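Local coordinates for protein fructose-bisphosphate aldolase (Plasmodium falciparum, PDB 4TR9) that belongs to the fructose-bisphosphate aldolase family, folds as a TIM barrel and assembles from several copies of the same chain, at residues A[127-132]-A[171-176]; A[151-156]-A[179-184]. All blocks are in the same frame, centred on the assembly; numbering follows the deposited sequence. Where two conformers were deposited one is given.

How the interactions relate
Both contacts are buried and share helix 168-187, which they approach from different strands. Interaction 1 lies further out, about 17 Å from the chain centre, where a short hairpin strand outside the barrel reaches the helix by one polar bond. Interaction 2 sits deeper, at about 11 Å, and joins barrel strand 150-157 to the same helix by aromatic stacking, with the far side of the strand given to 38D. The two touch directly: T130 OG1 lies 3.1 Å from R154 O, a probable hydrogen bond, and T174 packs on T155. Both also reach the second subunit, where R180 of interaction 2 meets E173 and S129 of that subunit, the pair that forms interaction 1 there.

Interaction 1 (A[127-132]-A[171-176])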
# COMPACT_ATOMS: atom_id res chain seq x y z
N GLU A 127 -15.29 -10.25 -11.66
CA GLU A 127 -14.00 -9.73 -12.09
C GLU A 127 -12.97 -10.86 -12.05
O GLU A 127 -12.89 -11.60 -11.07
CB GLU A 127 -13.57 -8.55 -11.23
CG GLU A 127 -14.46 -7.32 -11.39
CD GLU A 127 -13.89 -6.09 -10.72
OE1 GLU A 127 -13.81 -6.07 -9.47
OE2 GLU A 127 -13.52 -5.14 -11.44
N LYS A 128 -12.18 -10.97 -13.11
CA LYS A 128 -11.35 -12.15 -13.32
C LYS A 128 -9.98 -12.10 -12.66
O LYS A 128 -9.42 -11.03 -12.42
CB LYS A 128 -11.18 -12.38 -14.83
CG LYS A 128 -12.48 -12.45 -15.60
CD LYS A 128 -13.38 -13.56 -15.08
CE LYS A 128 -14.68 -13.62 -15.85
NZ LYS A 128 -15.58 -14.70 -15.33
N SER A 129 -9.44 -13.28 -12.38
CA SER A 129 -8.07 -13.45 -11.91
C SER A 129 -7.41 -14.58 -12.69
O SER A 129 -8.07 -15.55 -13.05
CB SER A 129 -8.04 -13.73 -10.41
OG SER A 129 -6.73 -14.03 -9.97
N THR A 130 -6.11 -14.46 -12.95
CA THR A 130 -5.42 -15.44 -13.78
C THR A 130 -4.63 -16.45 -12.95
O THR A 130 -3.92 -16.09 -12.01
CB THR A 130 -4.45 -14.75 -14.76
OG1 THR A 130 -4.97 -13.46 -15.13
CG2 THR A 130 -4.28 -15.59 -16.01
N GLN A 131 -4.78 -17.73 -13.29
CA GLN A 131 -4.08 -18.80 -12.59
C GLN A 131 -2.90 -19.32 -13.41
O GLN A 131 -2.89 -19.21 -14.64
CB GLN A 131 -5.04 -19.94 -12.26
CG GLN A 131 -6.12 -19.56 -11.26
CD GLN A 131 -6.99 -20.74 -10.88
OE1 GLN A 131 -7.20 -21.66 -11.68
NE2 GLN A 131 -7.50 -20.73 -9.66
N GLY A 132 -1.91 -19.89 -12.73
CA GLY A 132 -0.75 -20.45 -13.41
C GLY A 132 0.55 -20.33 -12.65
O GLY A 132 1.62 -20.59 -13.20
N ILE A 171 -7.76 -4.63 -9.48
CA ILE A 171 -6.53 -4.02 -9.98
C ILE A 171 -5.30 -4.60 -9.30
O ILE A 171 -4.29 -4.88 -9.96
CB ILE A 171 -6.55 -2.49 -9.78
CG1 ILE A 171 -7.70 -1.86 -10.58
CG2 ILE A 171 -5.22 -1.87 -10.20
CD1 ILE A 171 -7.81 -0.37 -10.42
N HIS A 172 -5.37 -4.79 -7.99
CA HIS A 172 -4.21 -5.24 -7.23
C HIS A 172 -3.93 -6.72 -7.42
O HIS A 172 -2.77 -7.14 -7.46
CB HIS A 172 -4.39 -4.94 -5.74
CG HIS A 172 -3.11 -5.02 -4.96
ND1 HIS A 172 -2.01 -4.25 -5.25
CD2 HIS A 172 -2.76 -5.80 -3.90
CE1 HIS A 172 -1.04 -4.54 -4.41
NE2 HIS A 172 -1.47 -5.48 -3.58
N GLU A 173 -4.98 -7.52 -7.54
CA GLU A 173 -4.82 -8.94 -7.83
C GLU A 173 -4.21 -9.12 -9.22
O GLU A 173 -3.36 -9.99 -9.43
CB GLU A 173 -6.15 -9.68 -7.73
CG GLU A 173 -6.20 -11.02 -8.47
CD GLU A 173 -5.22 -12.05 -7.93
OE1 GLU A 173 -4.66 -11.85 -6.84
OE2 GLU A 173 -5.02 -13.08 -8.62
N THR A 174 -4.66 -8.30 -10.16
CA THR A 174 -4.08 -8.28 -11.50
C THR A 174 -2.61 -7.91 -11.44
O THR A 174 -1.76 -8.59 -12.01
CB THR A 174 -4.83 -7.29 -12.42
OG1 THR A 174 -6.10 -7.84 -12.79
CG2 THR A 174 -4.01 -7.01 -13.67
N ALA A 175 -2.31 -6.82 -10.73
CA ALA A 175 -0.95 -6.31 -10.64
C ALA A 175 -0.01 -7.29 -9.95
O ALA A 175 1.08 -7.56 -10.45
CB ALA A 175 -0.95 -4.98 -9.90
N TRP A 176 -0.44 -7.84 -8.82
CA TRP A 176 0.40 -8.76 -8.06
C TRP A 176 0.56 -10.09 -8.79
O TRP A 176 1.62 -10.72 -8.72
CB TRP A 176 -0.18 -9.00 -6.66
CG TRP A 176 0.77 -9.69 -5.74
CD1 TRP A 176 0.78 -11.01 -5.40
CD2 TRP A 176 1.87 -9.09 -5.04
NE1 TRP A 176 1.82 -11.27 -4.53
CE2 TRP A 176 2.50 -10.11 -4.30
CE3 TRP A 176 2.38 -7.79 -4.97
CZ2 TRP A 176 3.61 -9.87 -3.49
CZ3 TRP A 176 3.49 -7.55 -4.17
CH2 TRP A 176 4.09 -8.59 -3.44
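S129 and E173 carry this contact alone, tying the two-stranded antiparallel hairpin of 118-120 and 128-130 to helix 168-187, one of the outer helices of the TIM barrel. The CA atoms of S129 and T174 are the nearest across it, 6.5 Å apart, so the strand passes close to the helix yet leaves the joining to side chains.

The polar part is one hydrogen bond, given by S129 OG to E173 OE2. At 2.4 Å between OG and OE2 it is very short, and the exact length is doubtful. E173 leaves the helix toward the strand and then bends at its second torsion (chi2 63°), which brings the carboxylate round to the hydroxyl. The other oxygen, OE1, takes a hydrogen bond from W176 NE1 and a salt bridge from R180, both of the second subunit. One carboxylate thus serves the hairpin and the subunit interface at once, and, buried as it is, it is probably held in its charged form.

On the strand, S129 pairs with V119 through the backbone; on the helix, T174 turns its hydroxyl back to S170 O. The apolar part is small: S129 CB lies 3.8 Å from E173 CG, alongside the acid's chain.

Interaction 2 (A[151-156]-A[179-184]); sequences AKWRTV and ARYASI. With 38D (N'-[(E)-(2,4-dichlorophenyl)methylidene]-3,4-dihydroxybenzohydrazide), chain K.
The strand that supplies K152 and R154 to the 38D pocket is backed by helix 168-187, where W153 meets Y181. The rings form an offset stack: the five-membered ring of W153 and the ring of Y181 have centroids 4.6 Å apart and planes inclined by 28°. The two side chains run past each other in opposite directions, each laying its CB over the other's ring. Y181 CB is 3.6 Å from the centroid of the tryptophan's six-membered ring, a CH-pi contact, and W153 CB returns it over the tyrosine face. Closest among the ring atoms, W153 CE3 and Y181 CD1 are 3.4 Å apart. A151 CB comes up at the edge of the tyrosine, near its plane, and the hydroxyl of Y181 reaches the strand backbone: OH lies 3.0 Å from A151 O, and a weak hydrogen bond links it to I193 N on the neighbouring strand.

This is the strand-to-helix interface of a beta-alpha-beta unit in the TIM barrel, 150-157, 168-187 and 191-198; the axes of 151-156 and 179-184 run antiparallel (177°), 9.5 Å apart at closest approach. K152 leaves the strand on the side away from the helix, and its chain, bent at the second and third torsions, carries NZ to within 3.0 Å of 38D O07; NZ forms a salt bridge with D40. R154 is extended from CG to NE instead, bringing its CD 3.4 Å from 38D O03 and its guanidinium face under 38D N11, while E197 pairs with NE. On the helix, S183 OG donates to R180 O, which I184 N also uses. R180 reaches the second subunit: its NE makes a salt bridge with E173 OE1 and its NH1 a hydrogen bond with S129 OG, both of that subunit.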
# COMPACT_ATOMS: atom_id res chain seq x y z
N ALA A 151 7.97 -15.49 -22.33
CA ALA A 151 6.68 -16.02 -21.93
C ALA A 151 5.59 -14.95 -21.93
O ALA A 151 5.88 -13.76 -22.07
CB ALA A 151 6.78 -16.66 -20.56
N LYS A 152 4.34 -15.38 -21.78
CA LYS A 152 3.21 -14.46 -21.77
C LYS A 152 2.17 -14.86 -20.72
O LYS A 152 2.03 -16.03 -20.39
CB LYS A 152 2.56 -14.41 -23.15
CG LYS A 152 1.82 -13.11 -23.44
CD LYS A 152 0.53 -13.37 -24.18
CE LYS A 152 -0.38 -14.27 -23.36
NZ LYS A 152 -1.67 -14.53 -24.04
N TRP A 153 1.45 -13.87 -20.21
CA TRP A 153 0.52 -14.06 -19.10
C TRP A 153 -0.57 -13.00 -19.19
O TRP A 153 -0.33 -11.83 -18.89
CB TRP A 153 1.27 -13.99 -17.77
CG TRP A 153 0.45 -14.04 -16.50
CD1 TRP A 153 -0.44 -13.11 -16.06
CD2 TRP A 153 0.53 -15.04 -15.47
NE1 TRP A 153 -0.96 -13.48 -14.84
CE2 TRP A 153 -0.38 -14.66 -14.45
CE3 TRP A 153 1.25 -16.22 -15.32
CZ2 TRP A 153 -0.57 -15.42 -13.30
CZ3 TRP A 153 1.06 -16.98 -14.18
CH2 TRP A 153 0.16 -16.58 -13.18
N ARG A 154 -1.77 -13.41 -19.60
CA ARG A 154 -2.85 -12.47 -19.87
C ARG A 154 -3.80 -12.29 -18.69
O ARG A 154 -4.36 -13.25 -18.18
CB ARG A 154 -3.64 -12.91 -21.10
CG ARG A 154 -4.88 -12.07 -21.39
CD ARG A 154 -5.54 -12.51 -22.69
NE ARG A 154 -6.76 -11.76 -22.97
CZ ARG A 154 -7.98 -12.19 -22.68
NH1 ARG A 154 -9.04 -11.44 -22.97
NH2 ARG A 154 -8.15 -13.37 -22.09
N THR A 155 -3.97 -11.04 -18.27
CA THR A 155 -4.93 -10.70 -17.23
C THR A 155 -5.98 -9.75 -17.81
O THR A 155 -5.69 -8.99 -18.74
CB THR A 155 -4.26 -10.05 -16.01
OG1 THR A 155 -2.98 -10.66 -15.79
CG2 THR A 155 -5.12 -10.22 -14.77
N VAL A 156 -7.19 -9.79 -17.27
CA VAL A 156 -8.30 -9.03 -17.83
C VAL A 156 -8.97 -8.12 -16.81
O VAL A 156 -9.34 -8.56 -15.72
CB VAL A 156 -9.36 -9.97 -18.44
CG1 VAL A 156 -10.61 -9.20 -18.81
CG2 VAL A 156 -8.79 -10.70 -19.65
N ALA A 179 2.96 -9.55 -11.35
CA ALA A 179 4.22 -9.32 -10.66
C ALA A 179 4.94 -10.63 -10.34
O ALA A 179 6.13 -10.78 -10.63
CB ALA A 179 3.99 -8.52 -9.39
N ARG A 180 4.21 -11.57 -9.74
CA ARG A 180 4.77 -12.87 -9.39
C ARG A 180 5.24 -13.62 -10.63
O ARG A 180 6.34 -14.18 -10.65
CB ARG A 180 3.75 -13.70 -8.62
CG ARG A 180 3.35 -13.12 -7.27
CD ARG A 180 4.44 -13.31 -6.23
NE ARG A 180 4.55 -14.69 -5.79
CZ ARG A 180 5.53 -15.52 -6.15
NH1 ARG A 180 5.54 -16.77 -5.69
NH2 ARG A 180 6.49 -15.11 -6.96
N TYR A 181 4.39 -13.63 -11.65
CA TYR A 181 4.68 -14.32 -12.90
C TYR A 181 5.97 -13.83 -13.55
O TYR A 181 6.79 -14.63 -14.01
CB TYR A 181 3.51 -14.14 -13.88
CG TYR A 181 3.92 -13.89 -15.31
CD1 TYR A 181 4.28 -14.94 -16.15
CD2 TYR A 181 3.93 -12.60 -15.83
CE1 TYR A 181 4.65 -14.71 -17.47
CE2 TYR A 181 4.30 -12.36 -17.14
CZ TYR A 181 4.66 -13.42 -17.95
OH TYR A 181 5.02 -13.18 -19.26
N ALA A 182 6.15 -12.51 -13.57
CA ALA A 182 7.29 -11.91 -14.25
C ALA A 182 8.60 -12.24 -13.55
O ALA A 182 9.63 -12.45 -14.21
CB ALA A 182 7.10 -10.41 -14.36
N SER A 183 8.58 -12.29 -12.23
CA SER A 183 9.78 -12.58 -11.45
C SER A 183 10.23 -14.03 -11.64
O SER A 183 11.42 -14.31 -11.75
CB SER A 183 9.54 -12.30 -9.97
OG SER A 183 8.53 -13.15 -9.44
N ILE A 184 9.27 -14.94 -11.68
CA ILE A 184 9.55 -16.36 -11.85
C ILE A 184 10.17 -16.64 -13.21
O ILE A 184 11.11 -17.43 -13.33
CB ILE A 184 8.27 -17.21 -11.67
CG1 ILE A 184 7.69 -17.00 -10.28
CG2 ILE A 184 8.57 -18.69 -11.90
CD1 ILE A 184 6.37 -17.70 -10.05
N12 38D K . -9.38 -16.45 -24.70
C13 38D K . -10.38 -15.57 -25.25
C15 38D K . -12.08 -17.21 -24.42
C17 38D K . -14.29 -16.55 -23.78
C20 38D K . -12.75 -14.89 -24.56
C01 38D K . -5.73 -14.36 -25.66
C02 38D K . -4.58 -13.65 -26.02
O03 38D K . -4.54 -12.24 -25.93
C04 38D K . -3.46 -14.33 -26.47
C05 38D K . -3.48 -15.71 -26.56
C06 38D K . -4.61 -16.42 -26.21
O07 38D K . -2.29 -13.63 -26.84
C08 38D K . -5.72 -15.75 -25.75
C09 38D K . -6.96 -16.57 -25.38
O10 38D K . -6.91 -17.80 -25.39
N11 38D K . -8.16 -15.86 -25.04
C14 38D K . -11.78 -15.89 -24.72
C16 38D K . -13.33 -17.54 -23.94
CL1 38D K . -15.86 -17.00 -23.18
C19 38D K . -14.01 -15.23 -24.09
CL2 38D K . -12.41 -13.23 -24.94